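Local coordinates for hypothetical protein (Mus musculus, PDB 1VKB) that probably acts as a gamma-glutamylamine cyclotransferase, releasing 5-oxoproline from gamma-glutamyl amines, at residues L66-K71 with E135-P140; G77-V82 with V122-Y127. All blocks are in the same frame, centred on the assembly; numbering follows the deposited sequence.

Contact 1 of 2, residues L66-K71 with E135-P140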
loop_
_atom_site.group_PDB
_atom_site.type_symbol
_atom_site.label_atom_id
_atom_site.label_comp_id
_atom_site.label_asym_id
_atom_site.label_seq_id
_atom_site.Cartn_x
_atom_site.Cartn_y
_atom_site.Cartn_z
ATOM N N LEU A 66 0.773 -6.352 -6.985
ATOM C CA LEU A 66 1.292 -7.669 -7.318
ATOM C C LEU A 66 2.780 -7.552 -7.583
ATOM O O LEU A 66 3.215 -6.651 -8.292
ATOM C CB LEU A 66 0.572 -8.284 -8.490
ATOM C CG LEU A 66 -0.928 -8.259 -8.501
ATOM C CD1 LEU A 66 -1.464 -9.000 -9.725
ATOM C CD2 LEU A 66 -1.449 -8.827 -7.197
ATOM N N TYR A 67 3.558 -8.489 -7.053
ATOM C CA TYR A 67 5.008 -8.409 -7.194
ATOM C C TYR A 67 5.428 -8.986 -8.554
ATOM O O TYR A 67 5.914 -10.115 -8.654
ATOM C CB TYR A 67 5.750 -9.063 -6.026
ATOM C CG TYR A 67 7.191 -8.648 -6.093
ATOM C CD1 TYR A 67 7.579 -7.366 -5.734
ATOM C CD2 TYR A 67 8.138 -9.482 -6.684
ATOM C CE1 TYR A 67 8.888 -6.943 -5.880
ATOM C CE2 TYR A 67 9.461 -9.066 -6.841
ATOM C CZ TYR A 67 9.825 -7.797 -6.446
ATOM O OH TYR A 67 11.150 -7.387 -6.584
ATOM N N LEU A 68 5.206 -8.180 -9.581
ATOM C CA LEU A 68 5.558 -8.459 -10.947
ATOM C C LEU A 68 6.199 -7.210 -11.542
ATOM O O LEU A 68 5.566 -6.467 -12.341
ATOM C CB LEU A 68 4.300 -8.822 -11.731
ATOM C CG LEU A 68 3.700 -10.182 -11.330
ATOM C CD1 LEU A 68 2.273 -10.271 -11.746
ATOM C CD2 LEU A 68 4.521 -11.307 -11.961
ATOM N N PRO A 69 7.426 -6.925 -11.113
ATOM C CA PRO A 69 8.084 -5.710 -11.539
ATOM C C PRO A 69 8.166 -5.616 -13.054
ATOM O O PRO A 69 8.465 -6.618 -13.725
ATOM C CB PRO A 69 9.457 -5.766 -10.853
ATOM C CG PRO A 69 9.593 -7.112 -10.318
ATOM C CD PRO A 69 8.224 -7.685 -10.148
ATOM N N GLY A 70 7.826 -4.437 -13.585
ATOM C CA GLY A 70 7.901 -4.157 -15.011
ATOM C C GLY A 70 6.607 -4.455 -15.734
ATOM O O GLY A 70 6.549 -4.234 -16.908
ATOM N N LYS A 71 5.587 -4.954 -15.032
ATOM C CA LYS A 71 4.242 -5.082 -15.563
ATOM C C LYS A 71 3.354 -3.983 -14.977
ATOM O O LYS A 71 3.618 -3.470 -13.886
ATOM C CB LYS A 71 3.662 -6.453 -15.224
ATOM C CG LYS A 71 4.409 -7.623 -15.889
ATOM C CD LYS A 71 4.483 -7.434 -17.390
ATOM C CE LYS A 71 4.808 -8.740 -18.115
ATOM N NZ LYS A 71 4.820 -8.567 -19.619
ATOM N N GLU A 135 -5.892 -15.803 -11.322
ATOM C CA GLU A 135 -6.826 -15.123 -12.231
ATOM C C GLU A 135 -6.867 -13.596 -12.038
ATOM O O GLU A 135 -7.335 -12.861 -12.890
ATOM C CB GLU A 135 -8.210 -15.762 -12.137
ATOM C CG GLU A 135 -8.944 -15.519 -10.833
ATOM C CD GLU A 135 -8.687 -16.540 -9.759
ATOM O OE1 GLU A 135 -7.688 -17.289 -9.802
ATOM O OE2 GLU A 135 -9.503 -16.576 -8.823
ATOM N N TRP A 136 -6.321 -13.100 -10.927
ATOM C CA TRP A 136 -6.252 -11.660 -10.701
ATOM C C TRP A 136 -5.349 -10.961 -11.684
ATOM O O TRP A 136 -5.426 -9.743 -11.835
ATOM C CB TRP A 136 -5.810 -11.343 -9.305
ATOM C CG TRP A 136 -6.756 -11.838 -8.195
ATOM C CD1 TRP A 136 -7.985 -12.383 -8.325
ATOM C CD2 TRP A 136 -6.529 -11.705 -6.789
ATOM N NE1 TRP A 136 -8.515 -12.674 -7.090
ATOM C CE2 TRP A 136 -7.634 -12.265 -6.127
ATOM C CE3 TRP A 136 -5.492 -11.145 -6.016
ATOM C CZ2 TRP A 136 -7.745 -12.276 -4.739
ATOM C CZ3 TRP A 136 -5.592 -11.211 -4.621
ATOM C CH2 TRP A 136 -6.678 -11.770 -4.017
ATOM N N LEU A 137 -4.503 -11.725 -12.376
ATOM C CA LEU A 137 -3.668 -11.147 -13.428
ATOM C C LEU A 137 -4.481 -10.585 -14.557
ATOM O O LEU A 137 -3.960 -9.796 -15.335
ATOM C CB LEU A 137 -2.671 -12.170 -13.984
ATOM C CG LEU A 137 -1.635 -12.653 -12.981
ATOM C CD1 LEU A 137 -0.848 -13.848 -13.514
ATOM C CD2 LEU A 137 -0.675 -11.544 -12.576
ATOM N N PHE A 138 -5.733 -11.029 -14.694
ATOM C CA PHE A 138 -6.621 -10.537 -15.762
ATOM C C PHE A 138 -7.529 -9.388 -15.360
ATOM O O PHE A 138 -8.396 -8.997 -16.144
ATOM C CB PHE A 138 -7.451 -11.678 -16.294
ATOM C CG PHE A 138 -6.592 -12.777 -16.810
ATOM C CD1 PHE A 138 -5.716 -12.534 -17.829
ATOM C CD2 PHE A 138 -6.552 -13.992 -16.160
ATOM C CE1 PHE A 138 -4.867 -13.538 -18.306
ATOM C CE2 PHE A 138 -5.712 -14.987 -16.599
ATOM C CZ PHE A 138 -4.858 -14.757 -17.675
ATOM N N LEU A 139 -7.320 -8.850 -14.167
ATOM C CA LEU A 139 -8.127 -7.723 -13.686
ATOM C C LEU A 139 -7.466 -6.418 -14.148
ATOM O O LEU A 139 -6.297 -6.415 -14.559
ATOM C CB LEU A 139 -8.227 -7.734 -12.171
ATOM C CG LEU A 139 -9.053 -8.861 -11.588
ATOM C CD1 LEU A 139 -8.862 -8.880 -10.082
ATOM C CD2 LEU A 139 -10.525 -8.678 -11.943
ATOM N N PRO A 140 -8.204 -5.311 -14.098
ATOM C CA PRO A 140 -7.648 -4.052 -14.542
ATOM C C PRO A 140 -6.438 -3.649 -13.691
ATOM O O PRO A 140 -6.473 -3.836 -12.497
ATOM C CB PRO A 140 -8.799 -3.077 -14.321
ATOM C CG PRO A 140 -10.028 -3.910 -14.439
ATOM C CD PRO A 140 -9.626 -5.190 -13.732
#

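Contact 2 of 2, residues G77-V82 with V122-Y127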
loop_
_atom_site.group_PDB
_atom_site.type_symbol
_atom_site.label_atom_id
_atom_site.label_comp_id
_atom_site.label_asym_id
_atom_site.label_seq_id
_atom_site.Cartn_x
_atom_site.Cartn_y
_atom_site.Cartn_z
ATOM N N GLY A 77 1.010 6.848 -4.408
ATOM C CA GLY A 77 0.683 6.606 -3.016
ATOM C C GLY A 77 1.330 7.646 -2.156
ATOM O O GLY A 77 1.730 8.727 -2.623
ATOM N N GLU A 78 1.386 7.315 -0.880
ATOM C CA GLU A 78 1.818 8.253 0.124
ATOM C C GLU A 78 2.999 7.676 0.891
ATOM O O GLU A 78 3.037 6.500 1.242
ATOM C CB GLU A 78 0.682 8.579 1.072
ATOM C CG GLU A 78 -0.447 9.342 0.380
ATOM C CD GLU A 78 -1.660 9.495 1.235
ATOM O OE1 GLU A 78 -1.785 8.828 2.294
ATOM O OE2 GLU A 78 -2.496 10.281 0.814
ATOM N N ILE A 79 3.932 8.558 1.188
ATOM C CA ILE A 79 5.111 8.229 2.012
ATOM C C ILE A 79 4.904 8.648 3.454
ATOM O O ILE A 79 4.558 9.805 3.732
ATOM C CB ILE A 79 6.348 8.896 1.435
ATOM C CG1 ILE A 79 6.528 8.523 -0.057
ATOM C CG2 ILE A 79 7.571 8.551 2.254
ATOM C CD1 ILE A 79 7.536 9.397 -0.767
ATOM N N TYR A 80 5.141 7.702 4.372
ATOM C CA TYR A 80 5.116 7.980 5.818
ATOM C C TYR A 80 6.422 7.597 6.435
ATOM O O TYR A 80 7.082 6.682 5.963
ATOM C CB TYR A 80 4.007 7.166 6.536
ATOM C CG TYR A 80 2.638 7.656 6.177
ATOM C CD1 TYR A 80 2.075 7.317 4.961
ATOM C CD2 TYR A 80 1.912 8.445 7.049
ATOM C CE1 TYR A 80 0.824 7.780 4.598
ATOM C CE2 TYR A 80 0.659 8.934 6.690
ATOM C CZ TYR A 80 0.130 8.582 5.455
ATOM O OH TYR A 80 -1.093 9.059 5.049
ATOM N N GLU A 81 6.785 8.267 7.516
ATOM C CA GLU A 81 7.864 7.787 8.369
ATOM C C GLU A 81 7.207 7.171 9.600
ATOM O O GLU A 81 6.415 7.853 10.274
ATOM C CB GLU A 81 8.835 8.920 8.724
ATOM C CG GLU A 81 10.056 8.389 9.412
ATOM C CD GLU A 81 11.140 9.426 9.661
ATOM O OE1 GLU A 81 10.812 10.558 10.049
ATOM O OE2 GLU A 81 12.327 9.091 9.492
ATOM N N VAL A 82 7.509 5.892 9.894
ATOM C CA VAL A 82 6.851 5.181 11.008
ATOM C C VAL A 82 7.895 4.652 11.992
ATOM O O VAL A 82 9.085 4.465 11.638
ATOM C CB VAL A 82 5.945 4.022 10.528
ATOM C CG1 VAL A 82 4.952 4.523 9.459
ATOM C CG2 VAL A 82 6.742 2.893 9.948
ATOM N N VAL A 122 13.040 7.888 -2.700
ATOM C CA VAL A 122 13.271 7.415 -1.351
ATOM C C VAL A 122 12.991 5.924 -1.323
ATOM O O VAL A 122 12.056 5.466 -1.955
ATOM C CB VAL A 122 12.377 8.169 -0.356
ATOM C CG1 VAL A 122 10.979 8.041 -0.694
ATOM C CG2 VAL A 122 12.598 7.666 1.092
ATOM N N GLN A 123 13.792 5.172 -0.578
ATOM C CA GLN A 123 13.484 3.740 -0.415
ATOM C C GLN A 123 12.432 3.588 0.671
ATOM O O GLN A 123 12.592 4.113 1.776
ATOM C CB GLN A 123 14.724 2.924 -0.009
ATOM C CG GLN A 123 14.529 1.414 -0.208
ATOM C CD GLN A 123 14.809 0.979 -1.668
ATOM O OE1 GLN A 123 15.154 1.804 -2.497
ATOM N NE2 GLN A 123 14.685 -0.308 -1.945
ATOM N N CYS A 124 11.375 2.806 0.398
ATOM C CA CYS A 124 10.267 2.643 1.311
ATOM C C CYS A 124 9.875 1.173 1.351
ATOM O O CYS A 124 9.932 0.505 0.331
ATOM C CB CYS A 124 9.040 3.366 0.781
ATOM S SG CYS A 124 9.190 5.157 0.642
ATOM N N PHE A 125 9.466 0.700 2.505
ATOM C CA PHE A 125 8.779 -0.555 2.583
ATOM C C PHE A 125 7.366 -0.405 1.937
ATOM O O PHE A 125 6.628 0.571 2.166
ATOM C CB PHE A 125 8.608 -1.032 4.014
ATOM C CG PHE A 125 9.889 -1.481 4.674
ATOM C CD1 PHE A 125 10.720 -2.426 4.091
ATOM C CD2 PHE A 125 10.269 -0.928 5.901
ATOM C CE1 PHE A 125 11.929 -2.789 4.712
ATOM C CE2 PHE A 125 11.467 -1.329 6.504
ATOM C CZ PHE A 125 12.272 -2.240 5.906
ATOM N N VAL A 126 6.973 -1.445 1.222
ATOM C CA VAL A 126 5.658 -1.493 0.562
ATOM C C VAL A 126 5.109 -2.896 0.770
ATOM O O VAL A 126 5.892 -3.862 0.752
ATOM C CB VAL A 126 5.799 -1.243 -0.965
ATOM C CG1 VAL A 126 4.414 -1.212 -1.630
ATOM C CG2 VAL A 126 6.507 0.074 -1.230
ATOM N N TYR A 127 3.807 -3.006 1.028
ATOM C CA TYR A 127 3.145 -4.319 1.144
ATOM C C TYR A 127 2.784 -4.813 -0.273
ATOM O O TYR A 127 1.867 -4.290 -0.889
ATOM C CB TYR A 127 1.931 -4.226 2.089
ATOM C CG TYR A 127 2.416 -3.964 3.497
ATOM C CD1 TYR A 127 3.011 -4.997 4.238
ATOM C CD2 TYR A 127 2.356 -2.690 4.065
ATOM C CE1 TYR A 127 3.515 -4.765 5.507
ATOM C CE2 TYR A 127 2.921 -2.433 5.350
ATOM C CZ TYR A 127 3.455 -3.478 6.054
ATOM O OH TYR A 127 3.982 -3.263 7.298
#

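Contact 1 of 2, residues L66-K71 with E135-P140
The chain leaving strand 62-66 and the end of the 3-10 segment that runs through 135-138 meet through three leucines, with Leu137 reaching across to Leu66 and Leu68. One methyl does the work on the far side: Leu137 CD2 lies 3.9 Å from Leu66 CD1 and 3.3 Å from Leu68 CD1, bridging the two residues. The second distance is shorter than methyl groups normally allow, so the exact setting of that pair is doubtful even though the contact itself is clear. The Leu68 and Leu137 side chains cross at roughly a right angle, and only branch ends meet. Leu66 is stretched toward the 3-10 segment, its CD1 anti to CA (chi2 -177°), which carries that methyl out to Leu137. Beside it, Leu66 CD2 comes no nearer than 4.8 Å to Trp136 CE3, too far for close contact.

The CB atoms of Leu66 and Leu68 both point toward 135-140, on either side of the inverse gamma turn centred on Tyr67, in which Leu68 N bonds to Leu66 O at 2.8 Å. A type II turn follows from Leu68 to Lys71, with Gly70 at positive phi. Around them, Tyr132 touches both Leu66 and Leu68, Leu66 also rests on Val55 and Thr129, and the ring of Trp136 meets that of Trp64.

No hydrogen bond or salt bridge crosses between 66-71 and 135-140. Between these two segments the attraction is purely van der Waals, and imposes little direction; neighbours such as Tyr132 and Trp64 share in placing them.

Contact 2 of 2, residues G77-V82 with V122-Y127
Ile79 faces Val122 and Cys124 with both of its branches, and these three side chains account for nearly all the surface buried between strands 76-82 and 121-129. The longer branch of Ile79 meets the valine, CD1 lying 3.7 Å from Val122 CG1, while the shorter one turns to the cysteine, with CG2 at 4.1 Å from Cys124 SG. In Ile79, chi1 at -54° sets CG1 beside the backbone N, which directs its CD1 to Val122 and leaves CG2, anti to that N, facing Cys124. The Ile79 and Val122 side chains run antiparallel, side by side. Val122 CG1 is tucked between its own backbone N and carbonyl carbon (chi1 57°), the position from which it touches Ile79.

The two strands are not paired with each other in the sheet. The CA atoms of Ile79 and Cys124 are 7.6 Å apart and no hydrogen bond joins the backbones; strand 76-82 pairs instead with 14-18 and 40-48, and strand 121-129 with 62-66 and 101-109. Ile79 thus faces Val122 and Cys124 from a strand not bonded to theirs, with Val107 beside Ile79 and Phe17 beside Cys124, consistent with the barrel interior of a gamma-glutamyl cyclotransferase-like fold. Away from this core, Tyr80 OH donates to Glu78 OE1 at 2.8 Å, approaching from above the carboxylate plane, and the same oxygen accepts from Arg24 N.

Methyls and a thiol sulfur make up the whole interface, with no polar group to satisfy across it. Cohesion between these two strands here is consequently apolar.

How the contacts relate
Both segments of contact 2 fall between the two segments of contact 1 along the chain: the order is 66-71, 77-82, 122-127, 135-140, all within the AIG2-like part of the sequence. Their centres are 21 Å apart and the nearest atoms about 7 Å, so they do not touch. Contact 2 lies in the buried heart of the curled mixed sheet, 8 Å from the chain centre, whereas contact 1 sits farther out, at 15 Å, only partly buried. Strand 121-129 supplies half of contact 2, pairs in parallel with strand 62-66, and leads toward the 3-10 segment of contact 1. Both contacts are apolar, one within the sheet and one at its outer loops, with strand 121-129 as the shared element.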